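Local atomic coordinates of Acarbose/maltose binding protein GacH (Streptomyces glaucescens, PDB entry 3K01), a protein that serves as the solute receptor of an ABC transporter, binding acarbose and an acarbose homolog, and probably maltose. Residues N64-F67 with G68-N71; Y313-V316 with K317-S321; I379-Q382 with M383-L387. All coordinates share one frame; numbering follows the deposited sequence. Where two conformers were deposited one is given.

Contact 1. Residues N64-F67 with G68-N71; sequences NVPF and GEAN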
ATOM      1  N   ASN A  64      -9.451   3.226 -19.238  1.00 11.51           N
ATOM      2  CA  ASN A  64      -9.316   3.624 -17.842  1.00 12.09           C
ATOM      3  C   ASN A  64     -10.579   3.223 -17.099  1.00 12.62           C
ATOM      4  O   ASN A  64     -11.691   3.504 -17.547  1.00 13.92           O
ATOM      5  CB  ASN A  64      -9.078   5.120 -17.717  1.00 12.16           C
ATOM      6  CG  ASN A  64      -8.840   5.531 -16.293  1.00 13.68           C
ATOM      7  OD1 ASN A  64      -9.782   5.871 -15.573  1.00 16.23           O
ATOM      8  ND2 ASN A  64      -7.596   5.447 -15.853  1.00 13.89           N
ATOM      9  N   VAL A  65     -10.404   2.536 -15.977  1.00 12.83           N
ATOM     10  CA  VAL A  65     -11.515   2.086 -15.146  1.00 13.08           C
ATOM     11  C   VAL A  65     -11.265   2.677 -13.748  1.00 14.05           C
ATOM     12  O   VAL A  65     -10.206   2.457 -13.161  1.00 14.53           O
ATOM     13  CB  VAL A  65     -11.571   0.547 -15.037  1.00 12.93           C
ATOM     14  CG1 VAL A  65     -12.792   0.125 -14.225  1.00 14.05           C
ATOM     15  CG2 VAL A  65     -11.570  -0.112 -16.431  1.00 13.50           C
ATOM     16  N   PRO A  66     -12.237   3.439 -13.210  1.00 14.71           N
ATOM     17  CA  PRO A  66     -12.065   4.010 -11.870  1.00 15.50           C
ATOM     18  C   PRO A  66     -11.639   2.939 -10.873  1.00 15.01           C
ATOM     19  O   PRO A  66     -12.241   1.854 -10.848  1.00 14.71           O
ATOM     20  CB  PRO A  66     -13.462   4.536 -11.527  1.00 16.51           C
ATOM     21  CG  PRO A  66     -14.079   4.838 -12.856  1.00 15.87           C
ATOM     22  CD  PRO A  66     -13.531   3.805 -13.814  1.00 15.51           C
ATOM     23  N   PHE A  67     -10.635   3.224 -10.048  1.00 14.94           N
ATOM     24  CA  PHE A  67     -10.045   2.158  -9.236  1.00 15.20           C
ATOM     25  C   PHE A  67     -11.098   1.468  -8.367  1.00 14.95           C
ATOM     26  O   PHE A  67     -11.029   0.259  -8.158  1.00 15.23           O
ATOM     27  CB  PHE A  67      -8.833   2.631  -8.405  1.00 16.05           C
ATOM     28  CG  PHE A  67      -9.202   3.472  -7.221  1.00 17.72           C
ATOM     29  CD1 PHE A  67      -9.359   4.853  -7.350  1.00 19.17           C
ATOM     30  CD2 PHE A  67      -9.418   2.883  -5.981  1.00 18.17           C
ATOM     31  CE1 PHE A  67      -9.721   5.645  -6.248  1.00 20.74           C
ATOM     32  CE2 PHE A  67      -9.776   3.665  -4.875  1.00 21.30           C
ATOM     33  CZ  PHE A  67      -9.929   5.046  -5.013  1.00 19.70           C
ATOM     34  N   GLY A  68     -12.056   2.236  -7.854  1.00 14.64           N
ATOM     35  CA  GLY A  68     -13.072   1.702  -6.945  1.00 14.23           C
ATOM     36  C   GLY A  68     -14.137   0.870  -7.633  1.00 14.12           C
ATOM     37  O   GLY A  68     -14.997   0.278  -6.974  1.00 13.65           O
ATOM     38  N   GLU A  69     -14.095   0.816  -8.966  1.00 14.09           N
ATOM     39  CA  GLU A  69     -15.031   0.005  -9.753  1.00 14.25           C
ATOM     40  C   GLU A  69     -14.365  -1.200 -10.420  1.00 13.30           C
ATOM     41  O   GLU A  69     -15.044  -2.112 -10.909  1.00 12.95           O
ATOM     42  CB  GLU A  69     -15.686   0.848 -10.843  1.00 15.54           C
ATOM     43  CG  GLU A  69     -16.614   1.891 -10.258  1.00 18.38           C
ATOM     44  CD  GLU A  69     -17.191   2.817 -11.296  1.00 23.36           C
ATOM     45  OE1 GLU A  69     -17.185   2.463 -12.497  1.00 26.58           O
ATOM     46  OE2 GLU A  69     -17.670   3.907 -10.900  1.00 25.35           O
ATOM     47  N   ALA A  70     -13.036  -1.196 -10.433  1.00 12.03           N
ATOM     48  CA  ALA A  70     -12.271  -2.108 -11.308  1.00 11.07           C
ATOM     49  C   ALA A  70     -12.342  -3.569 -10.858  1.00 11.03           C
ATOM     50  O   ALA A  70     -12.416  -4.480 -11.705  1.00 11.60           O
ATOM     51  CB  ALA A  70     -10.823  -1.629 -11.422  1.00 12.24           C
ATOM     52  N   ASN A  71     -12.319  -3.817  -9.551  1.00 10.31           N
ATOM     53  CA  ASN A  71     -12.356  -5.197  -9.059  1.00 10.45           C
ATOM     54  C   ASN A  71     -13.625  -5.912  -9.501  1.00 10.85           C
ATOM     55  O   ASN A  71     -13.575  -7.001 -10.085  1.00 10.28           O
ATOM     56  CB  ASN A  71     -12.159  -5.220  -7.534  1.00 10.63           C
ATOM     57  CG  ASN A  71     -12.044  -6.628  -6.963  1.00  9.67           C
ATOM     58  OD1 ASN A  71     -13.004  -7.382  -6.977  1.00 12.86           O
ATOM     59  ND2 ASN A  71     -10.885  -6.974  -6.424  1.00 10.42           N
TER
HETATM   60  O   HOH W   1     -12.453  -1.906  -7.270  1.00 12.97           O
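The bend that carries the chain from strand 58-64 into helix 67-79 is closed by P66, whose carbonyl oxygen receives the backbone N-H of E69. The bond from E69 N to P66 O is 2.8 Å long with an N-H...O angle of 158°. Proline suits this place because its ring restrains the backbone just before the helix and it has no N-H that would need a partner.

The next carbonyl, F67 O, has two partners: A70 N reaches F67 O in a weak bond of 3.4 Å, and a water donates to F67 O at 2.7 Å. The same water accepts from N71 N at 3.0 Å. It thus spans F67 and N71, a pair whose direct distance is too great for a helical bond. This turn is a beta-to-alpha connection of the kind that recurs in solute-binding proteins, leading from strand 58-64, parallel to strand 28-34 in the main sheet, into helix 67-79, and V65 still pairs through its backbone with D34.

On the buried side the CG1 methyl of V65 comes to 3.8 Å from A70 CB. That methyl lies anti to the backbone N (chi1 -177°), which directs it at the helix; the small alanine lets the valine methyl and W94 of helix 92-100 both pack against it. On the exposed side the extended E69 chain passes obliquely across the proline ring, with OE1 3.9 Å from P66 CG. F67 CG lies between its backbone N and carbonyl carbon (chi1 74°), which brings G68 N over one face of the ring, 3.2 Å from F67 CG; the F67 side chain also touches T35. Further along, N71 ND2 is hydrogen-bonded to D97 OD2.

Contact 2. Residues Y313-V316 with K317-S321; sequences YAFV and KYMSS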
ATOM      1  N   TYR A 313       1.963 -11.233 -22.479  1.00  8.46           N
ATOM      2  CA  TYR A 313       3.192 -11.439 -21.713  1.00  8.52           C
ATOM      3  C   TYR A 313       4.181 -10.322 -22.031  1.00  8.63           C
ATOM      4  O   TYR A 313       4.809  -9.754 -21.129  1.00  8.39           O
ATOM      5  CB  TYR A 313       3.853 -12.758 -22.109  1.00  8.08           C
ATOM      6  CG  TYR A 313       3.070 -14.023 -21.813  1.00  8.82           C
ATOM      7  CD1 TYR A 313       2.163 -14.107 -20.751  1.00  8.14           C
ATOM      8  CD2 TYR A 313       3.247 -15.155 -22.611  1.00  8.61           C
ATOM      9  CE1 TYR A 313       1.459 -15.288 -20.502  1.00  9.60           C
ATOM     10  CE2 TYR A 313       2.556 -16.327 -22.367  1.00  8.75           C
ATOM     11  CZ  TYR A 313       1.655 -16.394 -21.327  1.00  9.19           C
ATOM     12  OH  TYR A 313       0.967 -17.561 -21.086  1.00 11.07           O
ATOM     13  N   ALA A 314       4.341 -10.010 -23.322  1.00  8.18           N
ATOM     14  CA  ALA A 314       5.274  -8.984 -23.720  1.00  8.47           C
ATOM     15  C   ALA A 314       4.823  -7.595 -23.237  1.00  8.32           C
ATOM     16  O   ALA A 314       5.658  -6.760 -22.841  1.00  7.76           O
ATOM     17  CB  ALA A 314       5.446  -8.998 -25.240  1.00  9.34           C
ATOM     18  N   PHE A 315       3.519  -7.357 -23.239  1.00  8.15           N
ATOM     19  CA  PHE A 315       3.019  -6.066 -22.777  1.00  7.64           C
ATOM     20  C   PHE A 315       3.291  -5.846 -21.277  1.00  7.99           C
ATOM     21  O   PHE A 315       3.738  -4.762 -20.879  1.00  8.42           O
ATOM     22  CB  PHE A 315       1.523  -5.957 -23.062  1.00  8.07           C
ATOM     23  CG  PHE A 315       0.926  -4.632 -22.649  1.00  8.75           C
ATOM     24  CD1 PHE A 315       1.060  -3.522 -23.464  1.00  9.90           C
ATOM     25  CD2 PHE A 315       0.257  -4.511 -21.443  1.00  9.25           C
ATOM     26  CE1 PHE A 315       0.517  -2.295 -23.091  1.00 10.67           C
ATOM     27  CE2 PHE A 315      -0.301  -3.288 -21.055  1.00  9.19           C
ATOM     28  CZ  PHE A 315      -0.165  -2.177 -21.882  1.00  8.96           C
ATOM     29  N   VAL A 316       3.036  -6.853 -20.448  1.00  7.29           N
ATOM     30  CA  VAL A 316       3.300  -6.669 -19.015  1.00  8.39           C
ATOM     31  C   VAL A 316       4.787  -6.568 -18.743  1.00  8.01           C
ATOM     32  O   VAL A 316       5.190  -5.812 -17.866  1.00  8.47           O
ATOM     33  CB  VAL A 316       2.595  -7.699 -18.102  1.00  8.43           C
ATOM     34  CG1 VAL A 316       1.096  -7.699 -18.357  1.00  9.25           C
ATOM     35  CG2 VAL A 316       3.188  -9.101 -18.219  1.00  9.37           C
ATOM     36  N   LYS A 317       5.612  -7.278 -19.507  1.00  8.17           N
ATOM     37  CA  LYS A 317       7.045  -7.099 -19.385  1.00  8.07           C
ATOM     38  C   LYS A 317       7.444  -5.656 -19.711  1.00  8.10           C
ATOM     39  O   LYS A 317       8.226  -5.040 -18.967  1.00  8.80           O
ATOM     40  CB  LYS A 317       7.809  -8.095 -20.277  1.00  8.42           C
ATOM     41  CG  LYS A 317       9.290  -7.844 -20.380  1.00 10.25           C
ATOM     42  CD  LYS A 317       9.889  -8.835 -21.368  1.00 13.25           C
ATOM     43  CE  LYS A 317      11.360  -8.585 -21.514  1.00 16.63           C
ATOM     44  NZ  LYS A 317      11.979  -9.514 -22.509  1.00 20.27           N
ATOM     45  N   TYR A 318       6.923  -5.126 -20.814  1.00  7.81           N
ATOM     46  CA  TYR A 318       7.163  -3.735 -21.173  1.00  8.24           C
ATOM     47  C   TYR A 318       6.686  -2.761 -20.090  1.00  8.21           C
ATOM     48  O   TYR A 318       7.448  -1.880 -19.677  1.00  8.64           O
ATOM     49  CB  TYR A 318       6.476  -3.452 -22.510  1.00  8.82           C
ATOM     50  CG  TYR A 318       6.310  -1.984 -22.827  1.00  9.83           C
ATOM     51  CD1 TYR A 318       7.384  -1.217 -23.278  1.00 11.33           C
ATOM     52  CD2 TYR A 318       5.078  -1.367 -22.649  1.00  9.79           C
ATOM     53  CE1 TYR A 318       7.220   0.135 -23.562  1.00 12.03           C
ATOM     54  CE2 TYR A 318       4.908  -0.015 -22.927  1.00 10.26           C
ATOM     55  CZ  TYR A 318       5.982   0.710 -23.376  1.00  9.89           C
ATOM     56  OH  TYR A 318       5.814   2.074 -23.638  1.00 11.26           O
ATOM     57  N   MET A 319       5.465  -2.927 -19.599  1.00  8.43           N
ATOM     58  CA  MET A 319       4.972  -1.959 -18.630  1.00  8.93           C
ATOM     59  C   MET A 319       5.694  -2.061 -17.290  1.00  8.94           C
ATOM     60  O   MET A 319       5.744  -1.072 -16.537  1.00  9.61           O
ATOM     61  CB  MET A 319       3.486  -2.133 -18.454  1.00  8.68           C
ATOM     62  CG  MET A 319       2.645  -1.760 -19.669  1.00  9.57           C
ATOM     63  SD  MET A 319       2.721   0.008 -20.080  1.00 10.69           S
ATOM     64  CE  MET A 319       1.627   0.770 -18.849  1.00 12.36           C
ATOM     65  N   SER A 320       6.248  -3.230 -16.967  1.00  8.28           N
ATOM     66  CA  SER A 320       7.005  -3.444 -15.721  0.50  8.51           C
ATOM     67  C   SER A 320       8.483  -3.093 -15.867  1.00  8.57           C
ATOM     68  O   SER A 320       9.228  -3.129 -14.884  1.00  9.09           O
ATOM     69  CB  SER A 320       6.853  -4.903 -15.263  0.50  8.70           C
ATOM     70  OG  SER A 320       7.457  -5.155 -13.995  0.50  7.90           O
ATOM     71  N   SER A 321       8.904  -2.765 -17.088  1.00  8.39           N
ATOM     72  CA  SER A 321      10.328  -2.555 -17.383  1.00  8.77           C
ATOM     73  C   SER A 321      10.926  -1.350 -16.655  1.00  8.89           C
ATOM     74  O   SER A 321      10.201  -0.398 -16.300  1.00  9.24           O
ATOM     75  CB  SER A 321      10.545  -2.391 -18.898  1.00  9.28           C
ATOM     76  OG  SER A 321      10.022  -1.151 -19.360  1.00  9.84           O
TER
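F315 and M319, one helical turn apart on helix 309-320, make the main side-chain contact here. The two side chains run side by side in the same direction, and M319 CG rests over one face of the F315 ring, 3.6 Å from F315 CE2. This is a CH-pi contact, and the sulfur adds an oblique Met-aromatic one, M319 SD lying 4.0 Å from F315 CZ. With the phenylalanine CG anti to its own N (chi1 -178°), the ring is swung along the helix to meet the bent methionine, whose flexible chain fits the flat surface.

In the backbone, the N-H groups of K317, Y318, M319 and S320 donate to the carbonyl oxygens of Y313, A314, F315 and V316, four residues back, the shortest bond being M319 N to F315 O at 2.8 Å.

Polar ends form a third group. S321 OG donates in the carbonyl plane to Y318 O at 2.7 Å, an oxygen that also receives S321 N. The same hydroxyl caps V324 N, a role for which serine is well fitted, at the start of helix 322-332. K317 NZ makes a salt bridge with D114, and Y318 OH bonds to L47 O.

The buried side lies against the main sheet: V316 and M319 touch L300 of strand 293-302, F315 touches V87 of strand 87-91, and the F315 ring meets F51 of helix 51-54 edge-to-face.

Contact 3. Residues I379-Q382 with M383-L387; sequences IRLQ and MANVL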
ATOM      1  N   ILE A 379     -10.480  -6.069  12.195  1.00  7.54           N
ATOM      2  CA  ILE A 379      -9.607  -5.077  12.809  1.00  8.01           C
ATOM      3  C   ILE A 379     -10.325  -3.741  12.949  1.00  7.18           C
ATOM      4  O   ILE A 379     -10.222  -3.089  13.989  1.00  7.72           O
ATOM      5  CB  ILE A 379      -8.335  -4.885  11.988  1.00  7.56           C
ATOM      6  CG1 ILE A 379      -7.500  -6.155  11.996  1.00  9.11           C
ATOM      7  CG2 ILE A 379      -7.518  -3.662  12.487  1.00  9.00           C
ATOM      8  CD1 ILE A 379      -6.269  -6.076  11.075  1.00 11.79           C
ATOM      9  N   ARG A 380     -11.032  -3.307  11.916  1.00  6.87           N
ATOM     10  CA  ARG A 380     -11.699  -2.013  11.986  1.00  7.27           C
ATOM     11  C   ARG A 380     -12.651  -1.992  13.183  1.00  5.53           C
ATOM     12  O   ARG A 380     -12.636  -1.056  13.988  1.00  6.65           O
ATOM     13  CB  ARG A 380     -12.497  -1.719  10.737  1.00  6.76           C
ATOM     14  CG  ARG A 380     -13.135  -0.323  10.784  1.00  7.35           C
ATOM     15  CD  ARG A 380     -14.244  -0.174   9.759  1.00  7.79           C
ATOM     16  NE  ARG A 380     -15.332  -1.111  10.064  1.00  7.39           N
ATOM     17  CZ  ARG A 380     -16.220  -0.945  11.051  1.00  8.94           C
ATOM     18  NH1 ARG A 380     -16.202   0.138  11.831  1.00  8.57           N
ATOM     19  NH2 ARG A 380     -17.118  -1.892  11.270  1.00 10.05           N
ATOM     20  N   LEU A 381     -13.482  -3.030  13.304  1.00  6.33           N
ATOM     21  CA  LEU A 381     -14.464  -3.073  14.374  1.00  6.80           C
ATOM     22  C   LEU A 381     -13.809  -3.103  15.754  1.00  6.95           C
ATOM     23  O   LEU A 381     -14.200  -2.323  16.664  1.00  7.28           O
ATOM     24  CB  LEU A 381     -15.329  -4.314  14.181  1.00  7.49           C
ATOM     25  CG  LEU A 381     -16.427  -4.489  15.224  1.00  7.97           C
ATOM     26  CD1 LEU A 381     -17.374  -3.284  15.283  1.00 10.77           C
ATOM     27  CD2 LEU A 381     -17.171  -5.767  14.932  1.00  9.42           C
ATOM     28  N   GLN A 382     -12.827  -3.985  15.926  1.00  6.27           N
ATOM     29  CA  GLN A 382     -12.196  -4.130  17.201  1.00  6.59           C
ATOM     30  C   GLN A 382     -11.342  -2.934  17.580  1.00  7.73           C
ATOM     31  O   GLN A 382     -11.347  -2.515  18.758  1.00  7.20           O
ATOM     32  CB  GLN A 382     -11.402  -5.437  17.317  1.00  7.30           C
ATOM     33  CG  GLN A 382     -12.235  -6.731  17.091  1.00  8.02           C
ATOM     34  CD  GLN A 382     -13.494  -6.758  17.916  1.00  7.64           C
ATOM     35  OE1 GLN A 382     -13.449  -6.461  19.107  1.00  8.79           O
ATOM     36  NE2 GLN A 382     -14.608  -7.144  17.309  1.00  9.98           N
ATOM     37  N   MET A 383     -10.627  -2.343  16.621  1.00  7.21           N
ATOM     38  CA  MET A 383      -9.858  -1.148  16.963  1.00  9.11           C
ATOM     39  C   MET A 383     -10.788  -0.009  17.389  1.00  7.18           C
ATOM     40  O   MET A 383     -10.457   0.726  18.330  1.00  7.08           O
ATOM     41  CB  MET A 383      -8.942  -0.706  15.824  1.00  9.13           C
ATOM     42  CG  MET A 383      -8.338   0.721  16.050  1.00 13.46           C
ATOM     43  SD  MET A 383      -7.195   1.227  14.750  1.00 18.46           S
ATOM     44  CE  MET A 383      -8.252   0.466  13.455  1.00  2.42           C
ATOM     45  N   ALA A 384     -11.921   0.150  16.717  1.00  7.02           N
ATOM     46  CA  ALA A 384     -12.882   1.171  17.111  1.00  7.70           C
ATOM     47  C   ALA A 384     -13.367   0.935  18.529  1.00  7.46           C
ATOM     48  O   ALA A 384     -13.456   1.875  19.334  1.00  8.00           O
ATOM     49  CB  ALA A 384     -14.054   1.203  16.141  1.00  8.56           C
ATOM     50  N   ASN A 385     -13.663  -0.313  18.855  1.00  7.03           N
ATOM     51  CA  ASN A 385     -14.208  -0.627  20.158  1.00  8.29           C
ATOM     52  C   ASN A 385     -13.168  -0.508  21.265  1.00  7.43           C
ATOM     53  O   ASN A 385     -13.527  -0.236  22.407  1.00  8.62           O
ATOM     54  CB  ASN A 385     -14.905  -1.987  20.118  1.00  8.54           C
ATOM     55  CG  ASN A 385     -16.161  -1.963  19.252  1.00 10.00           C
ATOM     56  OD1 ASN A 385     -16.594  -0.910  18.746  1.00 10.18           O
ATOM     57  ND2 ASN A 385     -16.736  -3.134  19.060  1.00 10.93           N
ATOM     58  N   VAL A 386     -11.889  -0.734  20.936  1.00  7.03           N
ATOM     59  CA  VAL A 386     -10.821  -0.482  21.894  1.00  7.23           C
ATOM     60  C   VAL A 386     -10.718   1.032  22.130  1.00  7.73           C
ATOM     61  O   VAL A 386     -10.647   1.488  23.279  1.00  8.14           O
ATOM     62  CB  VAL A 386      -9.474  -1.039  21.382  1.00  7.30           C
ATOM     63  CG1 VAL A 386      -8.281  -0.467  22.162  1.00  9.38           C
ATOM     64  CG2 VAL A 386      -9.494  -2.561  21.455  1.00  8.73           C
ATOM     65  N   LEU A 387     -10.691   1.823  21.058  1.00  7.81           N
ATOM     66  CA  LEU A 387     -10.474   3.269  21.202  1.00  8.21           C
ATOM     67  C   LEU A 387     -11.623   3.946  21.933  1.00  9.32           C
ATOM     68  O   LEU A 387     -11.385   4.901  22.677  1.00  9.62           O
ATOM     69  CB  LEU A 387     -10.202   3.920  19.850  1.00  7.86           C
ATOM     70  CG  LEU A 387      -8.844   3.556  19.254  1.00  8.34           C
ATOM     71  CD1 LEU A 387      -8.793   4.055  17.801  1.00  8.66           C
ATOM     72  CD2 LEU A 387      -7.682   4.119  20.075  1.00  8.27           C
TER
HETATM   73  O   HOH W   2     -15.510  -5.393  20.502  1.00 10.42           O
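M383 and I379 begin the buried side of this helical segment. M383 N bonds to I379 O, and M383 CB packs closely on that oxygen, 3.3 Å from I379 O. The methionine chain is extended to its sulfur and bent only at the last torsion (chi3 39°); its methyl contact is loose, CE lying 4.3 Å from I379 CG2. Long, flexible methionine and branched isoleucine suit a buried face with several neighbours. V386 packs on the preceding turn in the same way, its CG2 3.3 Å from Q382 O, the oxygen that accepts V386 N.

Q382 is polar yet buried, and its amide oxygen is satisfied twice. N399 ND2 donates to Q382 OE1, and so does a water at 2.7 Å; that water in turn accepts from N385 ND2 at 2.9 Å. The bend at chi2 (-50°) turns the amide toward the water, which joins buried Q382 to the more exposed N385.

On this looser side, side chain meets side chain more slightly. L381, which is exposed, and N385 cross at an angle, L381 CD1 approaching N385 ND2 to 3.8 Å, although the amide carbon N385 CG rests 3.3 Å from L381 O. L381 O also takes N385 N in a helical bond of 3.0 Å. Small A384, its N bonded to R380 O, adds little bulk, while the long arginine reaches back to a salt bridge with E377.

Helix 376-387 packs against two partners. Helix 216-230 supplies Y222 to Q382 and V386 and I225 to M383, whereas helix 393-407 meets Q382 and V386 at A396 and I379 at Y404.

Along the chain the contacts come in series, 64-71 first, then 313-321, then 379-387, and none touches another. Contacts 1 and 2 have centres about 21 Å apart and belong to the same main sheet: contact 1 follows directly on strand 58-64, which pairs with 28-34, and contact 2 packs on strands 87-91 and 293-302. The fold thus brings early and late sequence together around that sheet. Contact 3 stands apart among helices 216-230 and 393-407, its centre about 29 Å from that of contact 1 and 41 Å from that of contact 2, on the opposite side of the chain's centre from contact 2. This separation is consistent with the two-lobed architecture of solute-binding proteins.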